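Local coordinates for CcbJ (Streptomyces caelestis, PDB 4HGZ), which probably transfers a methyl group from S-adenosyl-L-methionine to a nitrogen atom of its substrate, as an N-methyltransferase with a Rossmann-like core, at residues R257-D260 with A261-Y265; C152-Q155 with A156-L160; S92-P95 with M96-L100. All blocks are in the same frame, centred on the assembly; numbering follows the deposited sequence.

Interaction 1: R257-D260 with A261-Y265. With SO4 (sulfate ion), chain T; SO4 (sulfate ion), chain S.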
loop_
_atom_site.group_PDB
_atom_site.type_symbol
_atom_site.label_atom_id
_atom_site.label_comp_id
_atom_site.label_asym_id
_atom_site.label_seq_id
_atom_site.Cartn_x
_atom_site.Cartn_y
_atom_site.Cartn_z
ATOM N N ARG C 257 -17.016 21.461 -11.580
ATOM C CA ARG C 257 -15.620 21.146 -11.817
ATOM C C ARG C 257 -15.533 19.910 -12.681
ATOM O O ARG C 257 -16.418 19.059 -12.636
ATOM C CB ARG C 257 -14.884 20.910 -10.505
ATOM C CG ARG C 257 -14.841 22.120 -9.640
ATOM C CD ARG C 257 -13.966 21.901 -8.454
ATOM N NE ARG C 257 -13.627 23.188 -7.866
ATOM C CZ ARG C 257 -14.325 23.768 -6.904
ATOM N NH1 ARG C 257 -15.396 23.169 -6.410
ATOM N NH2 ARG C 257 -13.941 24.943 -6.438
ATOM N N ARG C 258 -14.459 19.817 -13.461
ATOM C CA ARG C 258 -14.237 18.680 -14.341
ATOM C C ARG C 258 -14.251 17.347 -13.575
ATOM O O ARG C 258 -13.601 17.196 -12.549
ATOM C CB ARG C 258 -12.913 18.851 -15.085
ATOM C CG ARG C 258 -12.883 18.227 -16.474
ATOM C CD ARG C 258 -11.458 18.070 -16.993
ATOM N NE ARG C 258 -10.846 16.833 -16.511
ATOM C CZ ARG C 258 -9.580 16.487 -16.725
ATOM N NH1 ARG C 258 -8.779 17.289 -17.411
ATOM N NH2 ARG C 258 -9.114 15.338 -16.248
ATOM N N PHE C 259 -15.008 16.385 -14.082
ATOM C CA PHE C 259 -15.069 15.057 -13.492
ATOM C C PHE C 259 -13.980 14.196 -14.088
ATOM O O PHE C 259 -13.860 14.100 -15.310
ATOM C CB PHE C 259 -16.422 14.429 -13.807
ATOM C CG PHE C 259 -16.532 12.977 -13.423
ATOM C CD1 PHE C 259 -16.611 12.598 -12.084
ATOM C CD2 PHE C 259 -16.599 11.990 -14.400
ATOM C CE1 PHE C 259 -16.743 11.257 -11.721
ATOM C CE2 PHE C 259 -16.733 10.645 -14.045
ATOM C CZ PHE C 259 -16.805 10.280 -12.705
ATOM N N ASP C 260 -13.183 13.565 -13.235
ATOM C CA ASP C 260 -12.165 12.642 -13.724
ATOM C C ASP C 260 -11.944 11.491 -12.759
ATOM O O ASP C 260 -12.512 11.457 -11.664
ATOM C CB ASP C 260 -10.845 13.370 -13.967
ATOM C CG ASP C 260 -10.223 13.889 -12.687
ATOM O OD1 ASP C 260 -10.400 13.242 -11.632
ATOM O OD2 ASP C 260 -9.550 14.942 -12.732
ATOM N N ALA C 261 -11.080 10.570 -13.165
ATOM C CA ALA C 261 -10.861 9.334 -12.441
ATOM C C ALA C 261 -10.644 9.541 -10.948
ATOM O O ALA C 261 -10.995 8.673 -10.147
ATOM C CB ALA C 261 -9.690 8.566 -13.052
ATOM N N SER C 262 -10.068 10.679 -10.567
ATOM C CA SER C 262 -9.763 10.900 -9.157
ATOM C C SER C 262 -10.885 11.594 -8.383
ATOM O O SER C 262 -10.753 11.850 -7.187
ATOM C CB SER C 262 -8.466 11.684 -9.003
ATOM O OG SER C 262 -8.667 13.031 -9.362
ATOM N N SER C 263 -11.994 11.887 -9.053
ATOM C CA SER C 263 -13.086 12.580 -8.398
ATOM C C SER C 263 -13.748 11.651 -7.399
ATOM O O SER C 263 -14.142 10.533 -7.744
ATOM C CB SER C 263 -14.111 13.061 -9.422
ATOM O OG SER C 263 -13.559 14.008 -10.323
ATOM N N ARG C 264 -13.879 12.106 -6.160
ATOM C CA ARG C 264 -14.507 11.280 -5.138
ATOM C C ARG C 264 -16.006 11.097 -5.412
ATOM O O ARG C 264 -16.583 10.044 -5.119
ATOM C CB ARG C 264 -14.235 11.842 -3.741
ATOM C CG ARG C 264 -12.819 11.534 -3.214
ATOM C CD ARG C 264 -12.502 12.275 -1.915
ATOM N NE ARG C 264 -13.660 12.381 -1.022
ATOM C CZ ARG C 264 -14.071 11.423 -0.189
ATOM N NH1 ARG C 264 -13.416 10.263 -0.134
ATOM N NH2 ARG C 264 -15.138 11.626 0.586
ATOM N N TYR C 265 -16.623 12.105 -6.015
ATOM C CA TYR C 265 -18.049 12.032 -6.336
ATOM C C TYR C 265 -18.306 12.412 -7.772
ATOM O O TYR C 265 -17.421 12.903 -8.464
ATOM C CB TYR C 265 -18.859 12.964 -5.422
ATOM C CG TYR C 265 -19.001 12.406 -4.041
ATOM C CD1 TYR C 265 -20.113 11.642 -3.692
ATOM C CD2 TYR C 265 -18.011 12.606 -3.085
ATOM C CE1 TYR C 265 -20.245 11.109 -2.420
ATOM C CE2 TYR C 265 -18.132 12.064 -1.807
ATOM C CZ TYR C 265 -19.252 11.319 -1.487
ATOM O OH TYR C 265 -19.385 10.785 -0.233
HETATM S S SO4 T . -11.116 25.870 -8.425
HETATM O O1 SO4 T . -10.370 26.988 -8.995
HETATM O O2 SO4 T . -10.182 24.827 -8.012
HETATM O O3 SO4 T . -11.900 26.347 -7.281
HETATM O O4 SO4 T . -12.010 25.308 -9.431
HETATM S S SO4 S . -11.865 22.537 -13.789
HETATM O O1 SO4 S . -11.044 23.746 -13.782
HETATM O O2 SO4 S . -11.320 21.595 -14.765
HETATM O O3 SO4 S . -11.846 21.924 -12.457
HETATM O O4 SO4 S . -13.223 22.901 -14.182
#
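A type I beta turn from Asp-260 to Ser-263 shapes the loop between strands 245-251 and 265-272, where Asp-260 meets Ser-262 and Ser-263. The turn is closed by Ser-263 N, which donates to Asp-260 O at 2.7 Å. A second bond runs the other way. Asp-260 N donates to Ser-263 OG at 3.0 Å and is almost straight, at 177°. Residues 260 and 263 are thus tied twice, once through backbone alone and once through a hydroxyl.

The Asp-260 carboxylate folds back over the turn. Its chi1 of 66° sets CG between the backbone N and the carbonyl carbon, and this brings OD1 to Ser-262. OD1 accepts two bonds there. Ser-262 N reaches it at 2.8 Å on the anti side, and Ser-262 OG on the syn side, both from the same face of the carboxylate. The hydrogen bond from Ser-262 N is bent, at 137°. Two donors from one residue should limit rotation of the carboxylate. Arg-258 NH2 lies 3.6 Å from Asp-260 OD2, a charge pairing in which no N-H points at the oxygen.

Phe-259 lies beside the turn. Its CD1 is 3.7 Å from Ser-263 CB, and Tyr-265 O sits at the ring edge. Leu-204 of the second subunit packs on Phe-259, so the loop takes part in the assembly.

Two sulfate ions, probably from the crystallisation liquor, lie before the turn. Arg-257 NE and Arg-258 N of the third subunit also bond to sulfate here. In this chain the backbone N of Arg-258 gives the chain S sulfate a weak bond. Arg-257 presents the edge of its guanidinium to the chain T sulfate: NE bonds O4 and NH2 bonds O3, the latter at 2.6 Å.

Interaction 2: C152-Q155 with A156-L160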
loop_
_atom_site.group_PDB
_atom_site.type_symbol
_atom_site.label_atom_id
_atom_site.label_comp_id
_atom_site.label_asym_id
_atom_site.label_seq_id
_atom_site.Cartn_x
_atom_site.Cartn_y
_atom_site.Cartn_z
ATOM N N CYS C 152 -36.333 3.259 -9.397
ATOM C CA CYS C 152 -36.373 4.602 -8.867
ATOM C C CYS C 152 -36.134 5.625 -9.981
ATOM O O CYS C 152 -36.892 6.595 -10.133
ATOM C CB CYS C 152 -35.347 4.771 -7.761
ATOM S SG CYS C 152 -35.283 6.443 -7.102
ATOM N N MET C 153 -35.091 5.403 -10.772
ATOM C CA MET C 153 -34.800 6.318 -11.871
ATOM C C MET C 153 -36.025 6.450 -12.760
ATOM O O MET C 153 -36.360 7.547 -13.221
ATOM C CB MET C 153 -33.584 5.842 -12.681
ATOM C CG MET C 153 -32.334 5.604 -11.820
ATOM S SD MET C 153 -30.882 5.084 -12.751
ATOM C CE MET C 153 -30.236 6.688 -13.179
ATOM N N ARG C 154 -36.710 5.327 -12.970
ATOM C CA ARG C 154 -37.887 5.306 -13.826
ATOM C C ARG C 154 -39.065 6.106 -13.260
ATOM O O ARG C 154 -39.686 6.878 -13.983
ATOM C CB ARG C 154 -38.290 3.876 -14.168
ATOM C CG ARG C 154 -39.517 3.777 -15.070
ATOM C CD ARG C 154 -39.525 2.452 -15.834
ATOM N NE ARG C 154 -39.175 1.319 -14.974
ATOM C CZ ARG C 154 -38.392 0.307 -15.343
ATOM N NH1 ARG C 154 -37.853 0.275 -16.561
ATOM N NH2 ARG C 154 -38.135 -0.674 -14.487
ATOM N N GLN C 155 -39.365 5.950 -11.974
ATOM C CA GLN C 155 -40.425 6.762 -11.371
ATOM C C GLN C 155 -40.102 8.235 -11.509
ATOM O O GLN C 155 -40.989 9.062 -11.714
ATOM C CB GLN C 155 -40.583 6.466 -9.890
ATOM C CG GLN C 155 -40.921 5.047 -9.534
ATOM C CD GLN C 155 -41.019 4.883 -8.037
ATOM O OE1 GLN C 155 -40.386 4.006 -7.451
ATOM N NE2 GLN C 155 -41.790 5.754 -7.402
ATOM N N ALA C 156 -38.820 8.562 -11.377
ATOM C CA ALA C 156 -38.393 9.947 -11.469
ATOM C C ALA C 156 -38.579 10.445 -12.887
ATOM O O ALA C 156 -38.983 11.587 -13.099
ATOM C CB ALA C 156 -36.950 10.098 -11.037
ATOM N N ARG C 157 -38.277 9.595 -13.861
ATOM C CA ARG C 157 -38.458 9.982 -15.258
ATOM C C ARG C 157 -39.910 10.370 -15.527
ATOM O O ARG C 157 -40.190 11.403 -16.141
ATOM C CB ARG C 157 -38.056 8.841 -16.196
ATOM C CG ARG C 157 -38.276 9.146 -17.672
ATOM C CD ARG C 157 -38.338 7.870 -18.490
ATOM N NE ARG C 157 -39.710 7.503 -18.832
ATOM C CZ ARG C 157 -40.151 6.250 -18.912
ATOM N NH1 ARG C 157 -39.334 5.234 -18.650
ATOM N NH2 ARG C 157 -41.415 6.009 -19.233
ATOM N N GLU C 158 -40.827 9.533 -15.046
ATOM C CA GLU C 158 -42.245 9.685 -15.333
ATOM C C GLU C 158 -42.872 10.890 -14.637
ATOM O O GLU C 158 -43.972 11.310 -14.983
ATOM C CB GLU C 158 -42.986 8.403 -14.967
ATOM C CG GLU C 158 -42.596 7.198 -15.820
ATOM C CD GLU C 158 -43.137 5.876 -15.273
ATOM O OE1 GLU C 158 -43.560 5.832 -14.095
ATOM O OE2 GLU C 158 -43.135 4.874 -16.023
ATOM N N LEU C 159 -42.163 11.452 -13.667
ATOM C CA LEU C 159 -42.636 12.635 -12.951
ATOM C C LEU C 159 -42.165 13.955 -13.574
ATOM O O LEU C 159 -42.679 15.030 -13.231
ATOM C CB LEU C 159 -42.190 12.574 -11.492
ATOM C CG LEU C 159 -42.885 11.532 -10.626
ATOM C CD1 LEU C 159 -42.162 11.407 -9.304
ATOM C CD2 LEU C 159 -44.333 11.924 -10.405
ATOM N N LEU C 160 -41.187 13.874 -14.478
ATOM C CA LEU C 160 -40.657 15.068 -15.144
ATOM C C LEU C 160 -41.622 15.645 -16.172
ATOM O O LEU C 160 -42.305 14.907 -16.888
ATOM C CB LEU C 160 -39.345 14.755 -15.852
ATOM C CG LEU C 160 -38.254 14.108 -15.010
ATOM C CD1 LEU C 160 -37.073 13.708 -15.890
ATOM C CD2 LEU C 160 -37.824 15.071 -13.924
#
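Arg-154 lies about one turn before Arg-157 and Glu-158 on helix 146-159, and meets both. Arg-154 and Arg-157 run side by side in the same direction. Both have CG anti to the backbone N, with chi1 of -180° and 177°, and both chains bend at chi3. The guanidinium planes end nearly perpendicular, 82° apart. Arg-154 touches with its aliphatic part: its CG lies 3.9 Å from Arg-157 NH1, oblique to the guanidinium.

Glu-158 also runs alongside Arg-154. Its CG covers one face of the Arg-157 guanidinium, toward the rim. The charge pairing of Arg-157 NH2 with Glu-158 OE2 is long, and the oxygen lies well out of the guanidinium plane. The stronger polar partners are elsewhere: Asp-151 for Arg-154, and the carbonyl of Ala-243 for Arg-157.

The helix itself is held by backbone bonds. Ala-156 N donates to Cys-152 O at 3.0 Å, Arg-157 N to Met-153 O at 2.9 Å, and Glu-158 N to Arg-154 O at 3.1 Å. The next bond, Leu-159 N to Gln-155 O, is weak. Leu-159 CG lies close to the same oxygen.

Gln-155 extends beyond CG, and its NE2 donates to Phe-120 O. Leu-159 touches the side chain of Phe-120, which binds S-adenosyl-L-homocysteine in a structure of this protein, though not in this chain. The buried face of the helix lies against the central sheet. Ala-156 packs on Val-133 of strand 130-135 and Phe-166 of strand 164-171, while Met-153 reaches Phe-166 and also Met-239 and Ala-240 of helix 233-242.

Interaction 3: S92-P95 with M96-L100; sequences SSEP and MLDKL
An N-cap starts helix 94-106, the helix of the beta-alpha-beta unit made with strands 87-91 and 113-117, and in it Ser-93 meets Met-96 and Leu-97. The unit belongs to the Rossmann-like methyltransferase fold. Ser-93 is the cap residue. Its OG accepts from Met-96 N in a weak bond of 3.3 Å. With chi1 at 167°, OG stands opposite the backbone N and beside the carbonyl carbon, which turns it toward the first turn of the helix. The same OG also rests against Met-96 CB.

Ser-93 gives its carbonyl as well. Leu-97 N donates to Ser-93 O at 2.9 Å. The cap residue thus receives two successive N-H groups of the first turn, one on its side chain and one on its backbone. Its own N donates to OE1 of Glu-91, a residue that binds S-adenosyl-L-homocysteine in a structure of this protein, though the ligand is not bound to this chain. That bond ties the cap to the end of the preceding strand.

Further along, Asp-98 N donates to Glu-94 O at 2.7 Å, and Lys-99 N to Pro-95 O at 3.3 Å. Pro-95 is well placed in the first turn, where an N-H would have no carbonyl of the helix to bond to. Leu-97 faces inward, onto Pro-115 and Leu-117 of strand 113-117.

On the outer side two acids come near each other without their charged atoms touching. The carboxylates of Glu-94 and Asp-98 have planes 62° apart, and OE2 of Glu-94 is 4.7 Å from OD2 of Asp-98. Nearer is the aliphatic part: Glu-94 CG lies 4.0 Å from Asp-98 OD2.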
loop_
_atom_site.group_PDB
_atom_site.type_symbol
_atom_site.label_atom_id
_atom_site.label_comp_id
_atom_site.label_asym_id
_atom_site.label_seq_id
_atom_site.Cartn_x
_atom_site.Cartn_y
_atom_site.Cartn_z
ATOM N N SER C 92 -38.366 9.170 4.227
ATOM C CA SER C 92 -38.955 8.013 4.904
ATOM C C SER C 92 -38.809 8.052 6.417
ATOM O O SER C 92 -39.591 7.433 7.134
ATOM C CB SER C 92 -38.371 6.699 4.371
ATOM O OG SER C 92 -36.964 6.664 4.507
ATOM N N SER C 93 -37.803 8.770 6.899
ATOM C CA SER C 93 -37.567 8.884 8.335
ATOM C C SER C 93 -38.514 9.891 8.971
ATOM O O SER C 93 -38.446 11.088 8.692
ATOM C CB SER C 93 -36.124 9.296 8.610
ATOM O OG SER C 93 -35.977 9.685 9.962
ATOM N N GLU C 94 -39.393 9.409 9.840
ATOM C CA GLU C 94 -40.379 10.279 10.459
ATOM C C GLU C 94 -39.738 11.346 11.346
ATOM O O GLU C 94 -40.083 12.521 11.250
ATOM C CB GLU C 94 -41.400 9.459 11.247
ATOM C CG GLU C 94 -42.668 10.229 11.570
ATOM C CD GLU C 94 -43.796 9.321 12.007
ATOM O OE1 GLU C 94 -43.593 8.086 12.031
ATOM O OE2 GLU C 94 -44.887 9.845 12.320
ATOM N N PRO C 95 -38.808 10.938 12.224
ATOM C CA PRO C 95 -38.110 11.895 13.083
ATOM C C PRO C 95 -37.440 13.011 12.278
ATOM O O PRO C 95 -37.497 14.178 12.670
ATOM C CB PRO C 95 -37.057 11.036 13.802
ATOM C CG PRO C 95 -37.096 9.676 13.141
ATOM C CD PRO C 95 -38.448 9.543 12.534
ATOM N N MET C 96 -36.815 12.659 11.161
ATOM C CA MET C 96 -36.225 13.657 10.281
ATOM C C MET C 96 -37.267 14.553 9.613
ATOM O O MET C 96 -37.110 15.769 9.581
ATOM C CB MET C 96 -35.349 12.994 9.219
ATOM C CG MET C 96 -33.915 12.772 9.659
ATOM S SD MET C 96 -32.906 12.088 8.340
ATOM C CE MET C 96 -31.279 12.170 9.090
ATOM N N LEU C 97 -38.327 13.962 9.072
ATOM C CA LEU C 97 -39.359 14.764 8.435
ATOM C C LEU C 97 -40.018 15.698 9.446
ATOM O O LEU C 97 -40.316 16.853 9.142
ATOM C CB LEU C 97 -40.408 13.881 7.776
ATOM C CG LEU C 97 -41.355 14.645 6.859
ATOM C CD1 LEU C 97 -40.599 15.127 5.651
ATOM C CD2 LEU C 97 -42.510 13.769 6.444
ATOM N N ASP C 98 -40.251 15.196 10.652
ATOM C CA ASP C 98 -40.827 16.028 11.689
ATOM C C ASP C 98 -39.982 17.286 11.858
ATOM O O ASP C 98 -40.510 18.394 11.933
ATOM C CB ASP C 98 -40.959 15.256 13.005
ATOM C CG ASP C 98 -42.181 14.340 13.027
ATOM O OD1 ASP C 98 -43.066 14.514 12.163
ATOM O OD2 ASP C 98 -42.264 13.454 13.909
ATOM N N LYS C 99 -38.663 17.116 11.893
ATOM C CA LYS C 99 -37.758 18.245 12.065
ATOM C C LYS C 99 -37.816 19.216 10.895
ATOM O O LYS C 99 -37.866 20.423 11.085
ATOM C CB LYS C 99 -36.325 17.772 12.265
ATOM C CG LYS C 99 -35.900 17.741 13.707
ATOM C CD LYS C 99 -34.453 18.162 13.846
ATOM C CE LYS C 99 -34.217 18.862 15.178
ATOM N NZ LYS C 99 -32.947 19.643 15.176
ATOM N N LEU C 100 -37.801 18.690 9.681
ATOM C CA LEU C 100 -37.960 19.537 8.523
ATOM C C LEU C 100 -39.216 20.403 8.669
ATOM O O LEU C 100 -39.199 21.586 8.350
ATOM C CB LEU C 100 -38.014 18.703 7.245
ATOM C CG LEU C 100 -38.330 19.512 5.988
ATOM C CD1 LEU C 100 -37.128 20.308 5.594
ATOM C CD2 LEU C 100 -38.743 18.626 4.840
#

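In the fold
The three contacts come in the chain order 3, 2, 1, and none touches another. Interactions 2 and 3 lie in the methyltransferase domain, on two of its helices, with centres 23 Å apart. Interaction 1 is in a later surface loop. It lies on the opposite side of the chain's centre from interaction 3, with centres 32 Å apart. Residues that bind S-adenosyl-L-homocysteine in a structure of this protein, though not in this chain, lie close to interactions 2 and 3 and farther from interaction 1. The side chain of Ser-93 is about 3 Å from that of Glu-91, that of Leu-159 about 4 Å from that of Phe-120, and that of Tyr-265 about 9 Å from that of Arg-75.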